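Local coordinates for protein pectate lyase (Bacillus, PDB 3VMV) that probably cleaves polygalacturonate, the pectate backbone, as a secreted lyase of polysaccharide lyase family 1, at residues G90-G96 / N109-V115; E119-I123 / Y152-D157; E173-M179 / F201-N205. The contacts are given in a common frame with arbitrary orientation. Numbering follows the deposited sequence.

Overall arrangement
All three contacts join neighbouring coils of one right-handed parallel beta-helix, in series along the chain. Interactions 1 and 2 are buried, interaction 3 partly so. Interaction 1 pairs two regular strands, with a histidine-carboxylate bond on one face and apolar packing on the other. Interaction 2, its centre about 10 Å away, joins irregular bends by backbone bonds and bridging waters; I112 meets A122. Interaction 3, its centre about 11 Å from that of interaction 2, joins chain corners by backbone bonds, to which asparagine and glutamate side chains add their own. A probable L155-T178 hydrogen bond and the D153-K177 salt bridge link these two. Interactions 1 and 3 do not touch (nearest atoms about 6 Å apart).

Interaction 1 (G90-G96 / N109-V115)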
ATOM      1  N   GLY A  90      -9.035  13.621   8.579  1.00 13.99           N
ATOM      2  CA  GLY A  90      -8.730  12.253   9.015  1.00 11.89           C
ATOM      3  C   GLY A  90      -7.246  12.036   9.011  1.00 11.42           C
ATOM      4  O   GLY A  90      -6.716  11.514   8.055  1.00 15.05           O
ATOM      5  N   GLU A  91      -6.576  12.415  10.086  1.00 13.90           N
ATOM      6  CA  GLU A  91      -5.126  12.454  10.093  1.00 13.17           C
ATOM      7  C   GLU A  91      -4.586  11.548  11.195  1.00 12.37           C
ATOM      8  O   GLU A  91      -5.108  11.603  12.315  1.00 14.48           O
ATOM      9  CB  GLU A  91      -4.637  13.880  10.328  1.00 16.35           C
ATOM     10  CG  GLU A  91      -3.124  13.979  10.344  1.00 16.72           C
ATOM     11  CD  GLU A  91      -2.601  15.356  10.681  1.00 26.19           C
ATOM     12  OE1 GLU A  91      -3.427  16.291  10.807  1.00 29.55           O
ATOM     13  OE2 GLU A  91      -1.355  15.514  10.831  1.00 21.06           O
ATOM     14  N   PHE A  92      -3.563  10.743  10.857  1.00 11.47           N
ATOM     15  CA  PHE A  92      -2.865   9.885  11.820  1.00 12.18           C
ATOM     16  C   PHE A  92      -1.433  10.395  11.823  1.00 11.88           C
ATOM     17  O   PHE A  92      -0.699  10.166  10.868  1.00 12.00           O
ATOM     18  CB  PHE A  92      -2.897   8.407  11.368  1.00 11.68           C
ATOM     19  CG  PHE A  92      -4.264   7.781  11.382  1.00 11.26           C
ATOM     20  CD1 PHE A  92      -4.585   6.798  12.317  1.00 12.29           C
ATOM     21  CD2 PHE A  92      -5.223   8.173  10.466  1.00 13.99           C
ATOM     22  CE1 PHE A  92      -5.849   6.218  12.347  1.00 15.57           C
ATOM     23  CE2 PHE A  92      -6.521   7.595  10.504  1.00 12.65           C
ATOM     24  CZ  PHE A  92      -6.807   6.613  11.430  1.00 14.22           C
ATOM     25  N   ASP A  93      -1.061  11.117  12.875  1.00 13.15           N
ATOM     26  CA  ASP A  93       0.243  11.766  12.972  1.00 13.42           C
ATOM     27  C   ASP A  93       1.104  10.958  13.943  1.00 13.26           C
ATOM     28  O   ASP A  93       0.898  10.985  15.167  1.00 15.40           O
ATOM     29  CB  ASP A  93       0.058  13.201  13.458  1.00 15.45           C
ATOM     30  CG  ASP A  93       1.384  13.937  13.617  1.00 19.03           C
ATOM     31  OD1 ASP A  93       2.455  13.358  13.298  1.00 16.77           O
ATOM     32  OD2 ASP A  93       1.342  15.108  14.069  1.00 26.00           O
ATOM     33  N   GLY A  94       2.023  10.176  13.370  1.00 11.74           N
ATOM     34  CA  GLY A  94       2.960   9.434  14.197  1.00 13.55           C
ATOM     35  C   GLY A  94       2.436   8.109  14.669  1.00 15.66           C
ATOM     36  O   GLY A  94       3.075   7.497  15.548  1.00 14.12           O
ATOM     37  N   ILE A  95       1.306   7.647  14.126  1.00 12.63           N
ATOM     38  CA  ILE A  95       0.775   6.333  14.536  1.00 11.08           C
ATOM     39  C   ILE A  95       0.140   5.729  13.310  1.00 13.41           C
ATOM     40  O   ILE A  95      -0.560   6.426  12.570  1.00 13.06           O
ATOM     41  CB  ILE A  95      -0.239   6.411  15.730  1.00 11.93           C
ATOM     42  CG1 ILE A  95      -0.606   4.996  16.167  1.00 10.43           C
ATOM     43  CG2 ILE A  95      -1.444   7.293  15.386  1.00 14.93           C
ATOM     44  CD1 ILE A  95      -1.322   4.934  17.538  1.00 14.68           C
ATOM     45  N   GLY A  96       0.437   4.459  13.096  1.00 11.26           N
ATOM     46  CA  GLY A  96      -0.067   3.737  11.947  1.00 11.80           C
ATOM     47  C   GLY A  96      -1.110   2.708  12.283  1.00 13.30           C
ATOM     48  O   GLY A  96      -1.469   2.482  13.445  1.00 13.36           O
ATOM     49  N   ASN A 109      -9.347   7.927   2.399  1.00 10.86           N
ATOM     50  CA  ASN A 109      -9.359   9.358   2.699  1.00 10.10           C
ATOM     51  C   ASN A 109      -8.728   9.765   4.034  1.00 11.23           C
ATOM     52  O   ASN A 109      -9.235  10.663   4.721  1.00 11.50           O
ATOM     53  CB  ASN A 109     -10.789   9.929   2.628  1.00 11.93           C
ATOM     54  CG  ASN A 109     -10.810  11.439   2.485  1.00 13.81           C
ATOM     55  OD1 ASN A 109     -10.036  12.017   1.699  1.00 12.74           O
ATOM     56  ND2 ASN A 109     -11.696  12.088   3.252  1.00 14.48           N
ATOM     57  N   VAL A 110      -7.651   9.083   4.407  1.00 11.03           N
ATOM     58  CA  VAL A 110      -6.877   9.530   5.579  1.00 10.28           C
ATOM     59  C   VAL A 110      -5.427   9.873   5.207  1.00  8.04           C
ATOM     60  O   VAL A 110      -4.886   9.376   4.208  1.00  9.73           O
ATOM     61  CB  VAL A 110      -6.875   8.436   6.723  1.00 10.32           C
ATOM     62  CG1 VAL A 110      -8.282   8.162   7.190  1.00 13.22           C
ATOM     63  CG2 VAL A 110      -6.186   7.138   6.220  1.00 12.44           C
ATOM     64  N   SER A 111      -4.781  10.696   6.033  1.00 12.55           N
ATOM     65  CA  SER A 111      -3.364  10.965   5.880  1.00 10.60           C
ATOM     66  C   SER A 111      -2.663  10.298   7.037  1.00 11.66           C
ATOM     67  O   SER A 111      -3.084  10.499   8.178  1.00 14.77           O
ATOM     68  CB  SER A 111      -3.077  12.455   5.936  1.00 14.55           C
ATOM     69  OG  SER A 111      -3.774  13.118   4.875  1.00 18.99           O
ATOM     70  N   ILE A 112      -1.637   9.508   6.755  1.00  9.24           N
ATOM     71  CA  ILE A 112      -0.919   8.797   7.826  1.00  8.97           C
ATOM     72  C   ILE A 112       0.537   9.071   7.607  1.00  9.16           C
ATOM     73  O   ILE A 112       1.082   8.774   6.506  1.00 12.17           O
ATOM     74  CB  ILE A 112      -1.165   7.266   7.759  1.00 10.59           C
ATOM     75  CG1 ILE A 112      -2.680   6.974   7.770  1.00 11.97           C
ATOM     76  CG2 ILE A 112      -0.440   6.579   8.964  1.00 10.73           C
ATOM     77  CD1 ILE A 112      -3.007   5.482   7.817  1.00 12.44           C
ATOM     78  N   HIS A 113       1.216   9.607   8.621  1.00 11.42           N
ATOM     79  CA  HIS A 113       2.541  10.098   8.349  1.00 10.54           C
ATOM     80  C   HIS A 113       3.451  10.146   9.577  1.00 12.44           C
ATOM     81  O   HIS A 113       3.020  10.137  10.709  1.00 12.93           O
ATOM     82  CB  HIS A 113       2.438  11.499   7.706  1.00 12.96           C
ATOM     83  CG  HIS A 113       1.856  12.533   8.629  1.00 10.88           C
ATOM     84  ND1 HIS A 113       2.640  13.363   9.405  1.00 12.11           N
ATOM     85  CD2 HIS A 113       0.571  12.872   8.903  1.00 13.96           C
ATOM     86  CE1 HIS A 113       1.866  14.165  10.119  1.00 16.65           C
ATOM     87  NE2 HIS A 113       0.604  13.886   9.838  1.00 14.04           N
ATOM     88  N   HIS A 114       4.745  10.143   9.274  1.00 11.97           N
ATOM     89  CA  HIS A 114       5.812  10.223  10.272  1.00 10.38           C
ATOM     90  C   HIS A 114       5.634   9.107  11.295  1.00 10.35           C
ATOM     91  O   HIS A 114       5.810   9.339  12.502  1.00 12.01           O
ATOM     92  CB  HIS A 114       5.901  11.600  10.939  1.00 12.21           C
ATOM     93  CG  HIS A 114       6.294  12.675   9.983  1.00 14.60           C
ATOM     94  ND1 HIS A 114       5.370  13.374   9.231  1.00 15.12           N
ATOM     95  CD2 HIS A 114       7.512  13.129   9.610  1.00 13.91           C
ATOM     96  CE1 HIS A 114       6.007  14.252   8.470  1.00 15.39           C
ATOM     97  NE2 HIS A 114       7.308  14.136   8.692  1.00 14.54           N
ATOM     98  N   VAL A 115       5.366   7.896  10.801  1.00 11.52           N
ATOM     99  CA  VAL A 115       5.164   6.763  11.707  1.00 10.96           C
ATOM    100  C   VAL A 115       6.516   6.136  12.032  1.00 10.76           C
ATOM    101  O   VAL A 115       7.129   5.486  11.192  1.00 11.65           O
ATOM    102  CB  VAL A 115       4.201   5.731  11.120  1.00  9.87           C
ATOM    103  CG1 VAL A 115       3.863   4.621  12.181  1.00 12.68           C
ATOM    104  CG2 VAL A 115       2.883   6.448  10.726  1.00 13.23           C
TER
HETATM  105  O   HOH W   1      -8.981  13.253   5.669  1.00 16.64           O
HETATM  106  O   HOH W   2      -6.111  14.066   6.028  1.00 18.24           O
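E91 of one coil of the right-handed parallel beta-helix is joined in series to H113 and H114 of the next: H113 NE2 donates to E91 OE2 at 2.7 Å, and H113 ND1 lies 2.7 Å from H114 ND1 in a hydrogen bond in which either imidazole could be the donor. H113 (chi1 p) is thereby held at both ring nitrogens; its ring also takes a CH-pi contact over one face from D93 CA, 4.1 Å from the ring centroid, and stacks with Y140 of the coil after that. Beneath this network strands 91-93 and 111-113 run parallel, their axes 4.7 Å apart at closest approach and 6° from parallel, with E91 opposite S111, F92 opposite I112 and D93 opposite H113. Four backbone bonds tie them: S111 N to G90 O (2.9 Å), F92 N to S111 O (2.7 Å), H113 N to F92 O (3.0 Å) and G94 N to H113 O (2.8 Å). E91, D93, S111 and H113 share one face of the sheet. F92 and I112 share the other, where both touch I97; F92 CE2 meets V110 CG1 at 3.8 Å and F92 CB meets I112 CG1 at 3.9 Å. At the far end the chain turns at G94, whose positive phi would jam a side chain against the preceding carbonyl oxygen, and beyond it G96 N approaches V115 CG1 to 3.5 Å. At the near end one water bridges the backbone, 2.9 Å from G90 N, which donates to it, and 2.8 Å from N109 O.

Interaction 2 (E119-I123 / Y152-D157)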
ATOM      1  N   GLU A 119       4.946  -0.540  14.399  1.00 12.38           N
ATOM      2  CA  GLU A 119       5.702  -1.163  13.316  1.00 13.18           C
ATOM      3  C   GLU A 119       6.535  -0.115  12.575  1.00 14.29           C
ATOM      4  O   GLU A 119       7.343  -0.472  11.721  1.00 15.89           O
ATOM      5  CB  GLU A 119       4.761  -1.814  12.284  1.00 14.68           C
ATOM      6  CG  GLU A 119       3.825  -2.894  12.830  1.00 19.77           C
ATOM      7  CD  GLU A 119       4.534  -4.224  13.078  1.00 19.84           C
ATOM      8  OE1 GLU A 119       5.753  -4.341  12.754  1.00 21.07           O
ATOM      9  OE2 GLU A 119       3.868  -5.171  13.606  1.00 20.47           O
ATOM     10  N   GLY A 120       6.310   1.169  12.860  1.00 14.37           N
ATOM     11  CA  GLY A 120       6.960   2.237  12.115  1.00 13.65           C
ATOM     12  C   GLY A 120       6.436   2.327  10.686  1.00 12.14           C
ATOM     13  O   GLY A 120       7.116   2.830   9.774  1.00 12.49           O
ATOM     14  N   THR A 121       5.214   1.861  10.500  1.00 11.85           N
ATOM     15  CA  THR A 121       4.656   1.738   9.155  1.00 12.02           C
ATOM     16  C   THR A 121       3.246   2.312   9.115  1.00 11.43           C
ATOM     17  O   THR A 121       2.448   2.093  10.035  1.00 13.30           O
ATOM     18  CB  THR A 121       4.646   0.252   8.764  1.00 14.31           C
ATOM     19  OG1 THR A 121       6.015  -0.199   8.623  1.00 12.10           O
ATOM     20  CG2 THR A 121       3.916   0.019   7.434  1.00 13.69           C
ATOM     21  N   ALA A 122       2.917   3.057   8.058  1.00 10.14           N
ATOM     22  CA  ALA A 122       1.620   3.739   8.029  1.00 10.39           C
ATOM     23  C   ALA A 122       0.456   2.722   7.959  1.00 10.46           C
ATOM     24  O   ALA A 122      -0.510   2.853   8.702  1.00 10.57           O
ATOM     25  CB  ALA A 122       1.540   4.757   6.866  1.00 10.25           C
ATOM     26  N   ILE A 123       0.528   1.752   7.036  1.00 10.15           N
ATOM     27  CA  ILE A 123      -0.435   0.655   7.057  1.00 10.15           C
ATOM     28  C   ILE A 123       0.314  -0.641   6.863  1.00 10.28           C
ATOM     29  O   ILE A 123       0.964  -0.844   5.842  1.00 10.86           O
ATOM     30  CB  ILE A 123      -1.498   0.777   5.972  1.00  9.59           C
ATOM     31  CG1 ILE A 123      -2.208   2.119   6.091  1.00 10.93           C
ATOM     32  CG2 ILE A 123      -2.535  -0.368   6.113  1.00 11.56           C
ATOM     33  CD1 ILE A 123      -3.290   2.368   4.983  1.00 10.34           C
ATOM     34  N   TYR A 152      12.135   5.929  10.106  1.00 12.66           N
ATOM     35  CA  TYR A 152      10.788   5.455   9.813  1.00 11.70           C
ATOM     36  C   TYR A 152      10.920   4.140   9.088  1.00 12.17           C
ATOM     37  O   TYR A 152      11.968   3.884   8.432  1.00 13.13           O
ATOM     38  CB  TYR A 152      10.048   6.481   8.937  1.00 11.11           C
ATOM     39  CG  TYR A 152      10.021   7.865   9.572  1.00  9.35           C
ATOM     40  CD1 TYR A 152       9.234   8.128  10.693  1.00 13.10           C
ATOM     41  CD2 TYR A 152      10.797   8.898   9.032  1.00 12.24           C
ATOM     42  CE1 TYR A 152       9.235   9.398  11.283  1.00 13.51           C
ATOM     43  CE2 TYR A 152      10.800  10.166   9.608  1.00 14.12           C
ATOM     44  CZ  TYR A 152      10.016  10.406  10.711  1.00 14.32           C
ATOM     45  OH  TYR A 152      10.050  11.674  11.292  1.00 19.00           O
ATOM     46  N   ASP A 153       9.873   3.307   9.155  1.00 11.91           N
ATOM     47  CA  ASP A 153       9.910   2.030   8.425  1.00 11.50           C
ATOM     48  C   ASP A 153       9.125   2.149   7.118  1.00 12.38           C
ATOM     49  O   ASP A 153       9.582   2.839   6.213  1.00 12.40           O
ATOM     50  CB  ASP A 153       9.443   0.868   9.322  1.00 13.89           C
ATOM     51  CG  ASP A 153       9.881  -0.512   8.809  1.00 15.88           C
ATOM     52  OD1 ASP A 153      10.525  -0.612   7.750  1.00 14.60           O
ATOM     53  OD2 ASP A 153       9.581  -1.521   9.509  1.00 17.04           O
ATOM     54  N   GLY A 154       8.012   1.451   6.964  1.00 10.84           N
ATOM     55  CA  GLY A 154       7.328   1.496   5.665  1.00 12.12           C
ATOM     56  C   GLY A 154       6.183   2.472   5.547  1.00 10.99           C
ATOM     57  O   GLY A 154       5.729   3.037   6.525  1.00 11.33           O
ATOM     58  N   LEU A 155       5.683   2.658   4.331  1.00 11.73           N
ATOM     59  CA  LEU A 155       4.439   3.356   4.196  1.00  9.40           C
ATOM     60  C   LEU A 155       3.299   2.376   4.105  1.00  9.70           C
ATOM     61  O   LEU A 155       2.442   2.377   4.982  1.00 11.09           O
ATOM     62  CB  LEU A 155       4.449   4.334   3.008  1.00  8.79           C
ATOM     63  CG  LEU A 155       5.377   5.542   3.266  1.00  9.18           C
ATOM     64  CD1 LEU A 155       5.296   6.492   2.085  1.00 10.36           C
ATOM     65  CD2 LEU A 155       5.035   6.282   4.577  1.00 10.07           C
ATOM     66  N   VAL A 156       3.267   1.530   3.084  1.00 10.56           N
ATOM     67  CA  VAL A 156       2.266   0.451   3.065  1.00  9.21           C
ATOM     68  C   VAL A 156       2.961  -0.856   2.815  1.00 11.46           C
ATOM     69  O   VAL A 156       3.585  -1.048   1.744  1.00 11.14           O
ATOM     70  CB  VAL A 156       1.164   0.622   1.981  1.00  9.41           C
ATOM     71  CG1 VAL A 156       0.290  -0.663   1.893  1.00 12.17           C
ATOM     72  CG2 VAL A 156       0.287   1.860   2.298  1.00  9.12           C
ATOM     73  N   ASP A 157       2.956  -1.743   3.825  1.00 10.60           N
ATOM     74  CA  ASP A 157       3.655  -3.021   3.736  1.00 11.28           C
ATOM     75  C   ASP A 157       2.671  -4.155   3.842  1.00 10.43           C
ATOM     76  O   ASP A 157       1.742  -4.105   4.650  1.00 11.99           O
ATOM     77  CB  ASP A 157       4.696  -3.207   4.853  1.00 11.44           C
ATOM     78  CG  ASP A 157       5.907  -2.289   4.723  1.00 14.36           C
ATOM     79  OD1 ASP A 157       6.141  -1.691   3.662  1.00 13.56           O
ATOM     80  OD2 ASP A 157       6.663  -2.158   5.740  1.00 15.72           O
TER
HETATM   81  O   HOH W   3       7.462  -3.446  10.709  1.00 20.69           O
HETATM   82  O   HOH W   4       6.705   5.181   8.217  1.00 12.40           O
HETATM   83  O   HOH W   5       6.333  -2.894   8.199  1.00 20.49           O
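Backbone hydrogen bonds carry this contact between successive coils of the parallel beta-helix: I123 N donates to L155 O (2.9 Å), D157 N to I123 O (3.0 Å) and D153 N to G120 O (2.9 Å), with A122 N to G154 O longer at 3.2 Å. Only I123 and V156 form a regular parallel bridge. Before it, A122 and L155 lie opposite each other at bends with helix-like psi angles, so the two coils turn together. T121 adds a side-chain bond, its OG1 accepting from G154 N at 3.1 Å. Water fills the gaps: one bridges T121 OG1 (2.7 Å) and D157 OD2 (2.6 Å), another G120 O (2.8 Å) and G154 O (2.9 Å), and a third lies between E119 OE1 and D153 OD2. Both acids have stronger partners beyond the contact, E119 in R98 and D153 in K177, while D157 accepts from L180 N. G120, at positive phi, leaves room for D153, since a CB there would sit 3.2 Å from D153 CB. On the apolar side F139 touches A122, I123, L155 and V156; across the coils A122 CB reaches L155 CD2 at 4.4 Å, and I123 CB lies 4.2 Å from V156 CG2.

Interaction 3 (E173-M179 / F201-N205); sequences ENHWKTM and FNNLN
Two successive coils of the parallel beta-helix turn the same corner with asparagines at matching positions, consistent with the asparagine stacks of pectate lyases. N174 (phi/psi 55/65, chi1 m) and N203 (58/61, chi1 t) have left-handed helical backbone angles, and N203 ND2 donates to N174 OD1 at 2.8 Å. The register is parallel: E173 beside N202, N174 beside N203, H175 beside L204 and W176 beside N205, CA-CA 4.6 to 5.0 Å. Backbone bonds run from N174 N to N202 O (3.1 Å), H175 N to N203 O (3.2 Å) and N205 N to H175 O (3.0 Å). E173 OE2 (chi1 m) accepts from N202 ND2 at 2.9 Å. H175 (chi1 t) and L204 (chi1 m, chi2 t) share a face, H175 CB to L204 CD2 3.8 Å. W176 (-86/-70), its indole beside N205, and T178 (-72/-57) bend the chain again, as does N205 (-89/-51). T178 OG1, hydrogen-bonded to S206 O, lies 3.5 Å from L204 CB. M179 (chi1 m) reaches F201, an oblique Met-aromatic contact with SD 5.1 Å from the ring centroid and CE 3.5 Å from F201 CE1. Side-chain hydrogen bonds, amide to amide and amide to carboxylate, thus add to the backbone pairing at the corner.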
ATOM      1  N   GLU A 173       4.764   9.904  -0.565  1.00  9.83           N
ATOM      2  CA  GLU A 173       5.732  10.937  -0.833  1.00 10.21           C
ATOM      3  C   GLU A 173       6.728  11.021   0.290  1.00 10.64           C
ATOM      4  O   GLU A 173       6.437  10.673   1.428  1.00 11.43           O
ATOM      5  CB  GLU A 173       5.046  12.294  -0.943  1.00 12.93           C
ATOM      6  CG  GLU A 173       3.927  12.353  -1.988  1.00 11.96           C
ATOM      7  CD  GLU A 173       3.486  13.788  -2.310  1.00 13.34           C
ATOM      8  OE1 GLU A 173       2.309  14.129  -2.052  1.00 18.39           O
ATOM      9  OE2 GLU A 173       4.306  14.587  -2.845  1.00 15.28           O
ATOM     10  N   ASN A 174       7.902  11.524  -0.053  1.00  9.53           N
ATOM     11  CA  ASN A 174       8.888  11.957   0.946  1.00 10.29           C
ATOM     12  C   ASN A 174       9.215  10.867   1.930  1.00 10.15           C
ATOM     13  O   ASN A 174       8.935  11.001   3.138  1.00 12.22           O
ATOM     14  CB  ASN A 174       8.407  13.228   1.682  1.00 12.50           C
ATOM     15  CG  ASN A 174       7.982  14.330   0.718  1.00 12.53           C
ATOM     16  OD1 ASN A 174       8.548  14.485  -0.348  1.00 13.80           O
ATOM     17  ND2 ASN A 174       6.990  15.122   1.125  1.00 18.65           N
ATOM     18  N   HIS A 175       9.813   9.802   1.427  1.00 10.05           N
ATOM     19  CA  HIS A 175      10.023   8.637   2.280  1.00  9.55           C
ATOM     20  C   HIS A 175      11.144   7.790   1.707  1.00 12.47           C
ATOM     21  O   HIS A 175      11.368   7.775   0.519  1.00 11.70           O
ATOM     22  CB  HIS A 175       8.723   7.830   2.304  1.00 12.38           C
ATOM     23  CG  HIS A 175       8.672   6.805   3.385  1.00 10.50           C
ATOM     24  ND1 HIS A 175       8.976   5.477   3.196  1.00 13.58           N
ATOM     25  CD2 HIS A 175       8.331   6.937   4.687  1.00  7.25           C
ATOM     26  CE1 HIS A 175       8.827   4.836   4.347  1.00  8.20           C
ATOM     27  NE2 HIS A 175       8.470   5.710   5.268  1.00 12.65           N
ATOM     28  N   TRP A 176      11.822   7.022   2.554  1.00 10.56           N
ATOM     29  CA  TRP A 176      12.855   6.136   2.095  1.00 11.13           C
ATOM     30  C   TRP A 176      12.296   4.769   1.633  1.00 12.91           C
ATOM     31  O   TRP A 176      12.306   4.512   0.427  1.00 14.70           O
ATOM     32  CB  TRP A 176      13.900   5.905   3.198  1.00 11.83           C
ATOM     33  CG  TRP A 176      14.813   7.072   3.499  1.00 12.84           C
ATOM     34  CD1 TRP A 176      14.566   8.134   4.334  1.00 12.89           C
ATOM     35  CD2 TRP A 176      16.146   7.235   3.037  1.00 11.48           C
ATOM     36  NE1 TRP A 176      15.672   8.957   4.391  1.00 12.61           N
ATOM     37  CE2 TRP A 176      16.652   8.431   3.599  1.00 14.03           C
ATOM     38  CE3 TRP A 176      16.962   6.496   2.166  1.00 12.63           C
ATOM     39  CZ2 TRP A 176      17.946   8.897   3.332  1.00 14.80           C
ATOM     40  CZ3 TRP A 176      18.251   6.952   1.910  1.00 14.11           C
ATOM     41  CH2 TRP A 176      18.729   8.144   2.510  1.00 14.42           C
ATOM     42  N   LYS A 177      11.811   3.930   2.563  1.00 12.59           N
ATOM     43  CA  LYS A 177      11.457   2.531   2.253  1.00 14.14           C
ATOM     44  C   LYS A 177       9.950   2.409   2.030  1.00 12.10           C
ATOM     45  O   LYS A 177       9.172   2.172   2.962  1.00 11.49           O
ATOM     46  CB  LYS A 177      11.913   1.580   3.370  1.00 14.14           C
ATOM     47  CG  LYS A 177      13.378   1.734   3.761  1.00 12.57           C
ATOM     48  CD  LYS A 177      13.736   0.768   4.937  1.00 11.64           C
ATOM     49  CE  LYS A 177      12.981   1.110   6.223  1.00 13.24           C
ATOM     50  NZ  LYS A 177      13.465   0.160   7.305  1.00 16.64           N
ATOM     51  N   THR A 178       9.519   2.590   0.784  1.00 10.57           N
ATOM     52  CA  THR A 178       8.100   2.930   0.568  1.00 10.14           C
ATOM     53  C   THR A 178       7.096   1.788   0.812  1.00  9.49           C
ATOM     54  O   THR A 178       6.192   1.944   1.646  1.00  9.99           O
ATOM     55  CB  THR A 178       7.905   3.524  -0.828  1.00 11.34           C
ATOM     56  OG1 THR A 178       8.952   4.471  -1.102  1.00 11.11           O
ATOM     57  CG2 THR A 178       6.581   4.298  -0.934  1.00 12.37           C
ATOM     58  N   MET A 179       7.249   0.663   0.111  1.00  9.84           N
ATOM     59  CA  MET A 179       6.253  -0.407   0.149  1.00 10.77           C
ATOM     60  C   MET A 179       6.897  -1.758   0.031  1.00  9.68           C
ATOM     61  O   MET A 179       7.744  -1.991  -0.849  1.00 11.55           O
ATOM     62  CB  MET A 179       5.309  -0.279  -1.043  1.00 11.44           C
ATOM     63  CG  MET A 179       4.488   0.973  -1.019  1.00 10.96           C
ATOM     64  SD  MET A 179       3.270   1.054  -2.361  1.00 14.09           S
ATOM     65  CE  MET A 179       4.290   0.891  -3.828  1.00 13.31           C
ATOM     66  N   PHE A 201       3.630   8.329  -6.688  1.00  9.19           N
ATOM     67  CA  PHE A 201       4.819   7.884  -5.943  1.00  8.70           C
ATOM     68  C   PHE A 201       5.884   8.936  -6.158  1.00 10.52           C
ATOM     69  O   PHE A 201       6.478   8.987  -7.225  1.00 12.10           O
ATOM     70  CB  PHE A 201       5.292   6.542  -6.504  1.00  9.32           C
ATOM     71  CG  PHE A 201       4.274   5.407  -6.375  1.00  7.99           C
ATOM     72  CD1 PHE A 201       3.837   4.947  -5.127  1.00 11.00           C
ATOM     73  CD2 PHE A 201       3.810   4.745  -7.506  1.00  8.72           C
ATOM     74  CE1 PHE A 201       2.930   3.876  -5.046  1.00  9.38           C
ATOM     75  CE2 PHE A 201       2.959   3.645  -7.439  1.00 10.36           C
ATOM     76  CZ  PHE A 201       2.486   3.217  -6.195  1.00 10.20           C
ATOM     77  N   ASN A 202       6.165   9.792  -5.177  1.00 10.45           N
ATOM     78  CA  ASN A 202       6.971  10.983  -5.451  1.00 11.01           C
ATOM     79  C   ASN A 202       8.010  11.243  -4.341  1.00 11.50           C
ATOM     80  O   ASN A 202       7.679  11.242  -3.162  1.00 11.81           O
ATOM     81  CB  ASN A 202       6.021  12.189  -5.559  1.00 13.76           C
ATOM     82  CG  ASN A 202       6.758  13.486  -5.684  1.00 14.20           C
ATOM     83  OD1 ASN A 202       7.543  13.670  -6.614  1.00 15.24           O
ATOM     84  ND2 ASN A 202       6.479  14.412  -4.779  1.00 15.90           N
ATOM     85  N   ASN A 203       9.242  11.516  -4.751  1.00 10.87           N
ATOM     86  CA  ASN A 203      10.328  11.843  -3.804  1.00 10.83           C
ATOM     87  C   ASN A 203      10.545  10.717  -2.785  1.00 12.72           C
ATOM     88  O   ASN A 203      10.397  10.900  -1.555  1.00 11.35           O
ATOM     89  CB  ASN A 203      10.143  13.193  -3.133  1.00 11.27           C
ATOM     90  CG  ASN A 203      11.372  13.603  -2.359  1.00 13.75           C
ATOM     91  OD1 ASN A 203      12.498  13.468  -2.847  1.00 16.27           O
ATOM     92  ND2 ASN A 203      11.166  14.135  -1.169  1.00 16.69           N
ATOM     93  N   LEU A 204      10.906   9.547  -3.335  1.00 10.14           N
ATOM     94  CA  LEU A 204      11.071   8.311  -2.568  1.00  9.38           C
ATOM     95  C   LEU A 204      12.438   7.785  -2.840  1.00 10.95           C
ATOM     96  O   LEU A 204      13.007   8.056  -3.902  1.00 14.25           O
ATOM     97  CB  LEU A 204      10.030   7.249  -2.982  1.00  9.51           C
ATOM     98  CG  LEU A 204       8.584   7.764  -2.927  1.00 11.15           C
ATOM     99  CD1 LEU A 204       7.712   6.731  -3.638  1.00  9.95           C
ATOM    100  CD2 LEU A 204       8.114   7.996  -1.482  1.00 12.41           C
ATOM    101  N   ASN A 205      12.995   6.984  -1.921  1.00 10.95           N
ATOM    102  CA  ASN A 205      14.274   6.358  -2.248  1.00 11.36           C
ATOM    103  C   ASN A 205      14.139   5.010  -2.967  1.00  9.04           C
ATOM    104  O   ASN A 205      14.790   4.749  -3.984  1.00  9.71           O
ATOM    105  CB  ASN A 205      15.142   6.188  -0.996  1.00 10.99           C
ATOM    106  CG  ASN A 205      16.564   5.774  -1.342  1.00 12.73           C
ATOM    107  OD1 ASN A 205      17.050   4.708  -0.911  1.00 17.99           O
ATOM    108  ND2 ASN A 205      17.207   6.571  -2.125  1.00  9.99           N
TER